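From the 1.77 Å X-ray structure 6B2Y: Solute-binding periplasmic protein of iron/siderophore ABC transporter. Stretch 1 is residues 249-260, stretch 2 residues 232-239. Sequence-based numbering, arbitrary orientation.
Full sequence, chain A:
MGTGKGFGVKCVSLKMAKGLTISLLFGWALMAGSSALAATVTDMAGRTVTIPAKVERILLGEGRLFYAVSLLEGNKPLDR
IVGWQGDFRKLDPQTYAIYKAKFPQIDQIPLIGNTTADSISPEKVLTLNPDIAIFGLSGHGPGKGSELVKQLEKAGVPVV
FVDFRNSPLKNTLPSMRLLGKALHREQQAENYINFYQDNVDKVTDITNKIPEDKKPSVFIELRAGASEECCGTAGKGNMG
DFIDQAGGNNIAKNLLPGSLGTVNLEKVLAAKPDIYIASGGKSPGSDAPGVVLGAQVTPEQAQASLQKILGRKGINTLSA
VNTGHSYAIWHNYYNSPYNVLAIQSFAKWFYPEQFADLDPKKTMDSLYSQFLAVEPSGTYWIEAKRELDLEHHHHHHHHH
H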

# COMPACT_ATOMS: atom_id res chain seq x y z
N ASN A 249 6.89 13.72 12.99
CA ASN A 249 8.14 13.19 13.52
C ASN A 249 7.89 11.74 13.97
O ASN A 249 7.33 11.52 15.05
CB ASN A 249 8.65 14.07 14.66
CG ASN A 249 9.74 13.42 15.48
OD1 ASN A 249 10.52 12.60 14.97
ND2 ASN A 249 9.83 13.80 16.76
N ASN A 250 8.31 10.78 13.15
CA ASN A 250 8.13 9.35 13.42
C ASN A 250 9.00 8.91 14.60
O ASN A 250 10.22 8.81 14.48
CB ASN A 250 8.46 8.55 12.17
CG ASN A 250 8.39 7.05 12.39
OD1 ASN A 250 7.84 6.58 13.39
ND2 ASN A 250 8.95 6.27 11.45
N ILE A 251 8.36 8.62 15.75
CA ILE A 251 9.10 8.23 16.95
C ILE A 251 9.87 6.93 16.76
O ILE A 251 10.77 6.63 17.54
CB ILE A 251 8.16 8.12 18.18
CG1 ILE A 251 7.21 6.93 18.02
CG2 ILE A 251 7.40 9.43 18.38
CD1 ILE A 251 6.78 6.25 19.32
N ALA A 252 9.54 6.15 15.72
CA ALA A 252 10.24 4.90 15.47
C ALA A 252 11.43 5.06 14.52
O ALA A 252 12.20 4.12 14.37
CB ALA A 252 9.26 3.85 14.91
N LYS A 253 11.61 6.24 13.91
CA LYS A 253 12.64 6.41 12.88
C LYS A 253 14.03 6.10 13.42
O LYS A 253 14.82 5.39 12.78
CB LYS A 253 12.59 7.82 12.30
CG LYS A 253 13.47 8.03 11.06
CD LYS A 253 13.26 9.42 10.45
CE LYS A 253 13.84 9.50 9.03
NZ LYS A 253 13.52 10.78 8.31
N ASN A 254 14.36 6.62 14.61
CA ASN A 254 15.65 6.32 15.22
C ASN A 254 15.70 4.96 15.91
O ASN A 254 16.77 4.57 16.37
CB ASN A 254 16.02 7.40 16.25
CG ASN A 254 16.07 8.79 15.67
OD1 ASN A 254 16.63 9.01 14.59
ND2 ASN A 254 15.48 9.75 16.38
N LEU A 255 14.58 4.24 15.98
CA LEU A 255 14.52 3.02 16.78
C LEU A 255 14.75 1.75 15.97
O LEU A 255 14.94 0.68 16.56
CB LEU A 255 13.17 2.91 17.49
CG LEU A 255 12.87 3.87 18.65
CD1 LEU A 255 11.45 3.68 19.12
CD2 LEU A 255 13.86 3.66 19.79
N LEU A 256 14.72 1.83 14.64
CA LEU A 256 14.83 0.65 13.80
C LEU A 256 15.93 0.85 12.77
O LEU A 256 16.14 1.97 12.29
CB LEU A 256 13.52 0.34 13.07
CG LEU A 256 12.31 0.05 13.97
CD1 LEU A 256 11.07 -0.29 13.14
CD2 LEU A 256 12.64 -1.08 14.93
N PRO A 257 16.64 -0.22 12.40
CA PRO A 257 17.69 -0.09 11.39
C PRO A 257 17.14 -0.00 9.98
O PRO A 257 17.76 0.59 9.09
CB PRO A 257 18.51 -1.37 11.59
CG PRO A 257 17.54 -2.36 12.12
CD PRO A 257 16.59 -1.57 12.99
N GLY A 258 15.96 -0.59 9.75
CA GLY A 258 15.40 -0.67 8.43
C GLY A 258 14.01 -0.07 8.34
O GLY A 258 13.59 0.68 9.23
N SER A 259 13.27 -0.40 7.28
CA SER A 259 12.01 0.28 7.03
C SER A 259 10.86 -0.29 7.86
O SER A 259 9.94 0.45 8.21
CB SER A 259 11.66 0.19 5.54
OG SER A 259 11.70 -1.16 5.11
N LEU A 260 10.90 -1.59 8.19
CA LEU A 260 9.84 -2.23 8.97
C LEU A 260 10.45 -2.96 10.16
O LEU A 260 11.59 -3.41 10.12
CB LEU A 260 9.06 -3.23 8.11
CG LEU A 260 8.27 -2.60 6.96
CD1 LEU A 260 7.70 -3.65 6.02
CD2 LEU A 260 7.17 -1.74 7.56
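Stretch 2, residues 232-239: GTAGKGNM

How does stretch 2 run along stretch 1? Stretch 2 begins as a strand, Gly232 to Ala234, and then continues as loop or turn. Its antiparallel pairing with stretch 1 is centred on Leu260 and Ala234, a non-hydrogen-bonded bridge with the CA atoms 4.5 Å apart. Just beyond the bridge, Gly235 N donates to Ser259 O at 2.8 Å and Lys236 N donates to Gly258 O at 3.0 Å, so the chain continues to follow stretch 1 in the opposite direction. Gly237 then lies beside Ser259, CA to CA 4.1 Å. On its other side Gly235 faces the turn of stretch 1, its CA 4.2 Å from Lys253 CA. Together the two stretches bury 630 Å².

What holds the side chain of Asn250 in place? Its CA-to-CB bond points toward stretch 2, and with chi1 at t (176°) and chi2 at 15° the amide works in both directions. Asn250 ND2 donates an almost straight hydrogen bond to Ala234 O at 2.9 Å, while Asn250 OD1 accepts one from Ala252 N, also at 2.9 Å, within the type I turn from Asn250 to Lys253. The same side chain therefore braces its own turn and ties it to the end of the strand. Water extends the grip: one molecule donates to both Asn250 OD1 (2.7 Å) and Thr233 OG1 (2.9 Å), and a second accepts from Asn250 ND2 at 2.9 Å.

What draws the end of Lys236 to stretch 1? Its CA-to-CB bond points sideways, but the end of the side chain comes nearer to stretch 1: after chi1 at m the chain is largely extended through chi2 and chi3, both t, and the final chi4 of 73° (p) turns the ammonium group to two backbone carbonyls. Lys236 NZ donates to Lys253 O at 2.8 Å and to Leu256 O at 3.0 Å, while Lys236 CD lies 3.5 Å from Pro257 O. Lys253, by contrast, is extended, with all four chi angles at t, and its end leads away. The two lysines approach through their aliphatic parts, Lys253 CG to Lys236 CG 4.2 Å, with their charged ends apart.

How do the smaller and apolar residues fit together? Leu256, in the m,t rotamer, starts sideways and then brings its end nearer, placing Leu256 CD1 3.8 Å from Thr233 CG2; Ala252 CB meets that same Thr233 CG2 at 3.8 Å. Leu260 is also m,t, and its CD2 reaches Ala234 CB at 4.4 Å, the two side chains lying on the same face of the sheet, and Asn238 OD1 at 3.5 Å. Two glycines make close packing possible. A CB on Gly235 would lie 2.8 Å from both Leu256 CB and Gly258 O, and one on Gly237 would come within 2.8 Å of Ser259 CB, besides jamming against the preceding carbonyl. Without it, Ser259 CB rests 3.8 Å from Gly237 CA.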

# COMPACT_ATOMS: atom_id res chain seq x y z
N GLY A 232 4.23 -3.72 15.73
CA GLY A 232 4.90 -3.55 14.46
C GLY A 232 4.76 -2.11 14.00
O GLY A 232 3.77 -1.45 14.30
N THR A 233 5.78 -1.61 13.32
CA THR A 233 5.79 -0.21 12.95
C THR A 233 6.74 -0.03 11.76
O THR A 233 7.30 -1.00 11.25
CB THR A 233 6.19 0.68 14.14
OG1 THR A 233 5.96 2.05 13.82
CG2 THR A 233 7.65 0.47 14.53
N ALA A 234 6.87 1.21 11.32
CA ALA A 234 7.78 1.61 10.25
C ALA A 234 8.87 2.50 10.81
O ALA A 234 8.60 3.40 11.62
CB ALA A 234 7.03 2.36 9.14
N GLY A 235 10.11 2.26 10.37
CA GLY A 235 11.23 3.08 10.79
C GLY A 235 11.75 3.98 9.69
O GLY A 235 11.10 4.97 9.32
N LYS A 236 12.92 3.64 9.14
CA LYS A 236 13.53 4.45 8.07
C LYS A 236 13.03 3.98 6.70
O LYS A 236 13.77 3.41 5.89
CB LYS A 236 15.04 4.38 8.15
CG LYS A 236 15.62 4.72 9.51
CD LYS A 236 16.95 3.97 9.69
CE LYS A 236 17.89 4.74 10.61
NZ LYS A 236 17.40 4.65 12.00
N GLY A 237 11.76 4.27 6.43
CA GLY A 237 11.13 3.89 5.19
C GLY A 237 9.69 3.47 5.44
O GLY A 237 9.12 3.79 6.49
N ASN A 238 9.13 2.76 4.47
CA ASN A 238 7.71 2.40 4.46
C ASN A 238 6.84 3.57 4.91
O ASN A 238 7.07 4.70 4.47
CB ASN A 238 7.49 1.16 5.30
CG ASN A 238 6.15 0.49 5.00
OD1 ASN A 238 5.23 0.57 5.80
ND2 ASN A 238 6.03 -0.15 3.84
N MET A 239 5.85 3.33 5.79
CA MET A 239 4.94 4.40 6.14
C MET A 239 5.63 5.51 6.92
O MET A 239 5.10 6.63 6.98
CB MET A 239 3.76 3.84 6.94
CG MET A 239 2.84 2.95 6.12
SD MET A 239 1.14 3.32 6.56
CE MET A 239 0.19 1.97 5.84
O HOH W 1 5.93 4.92 14.43
O HOH W 2 10.19 7.90 9.38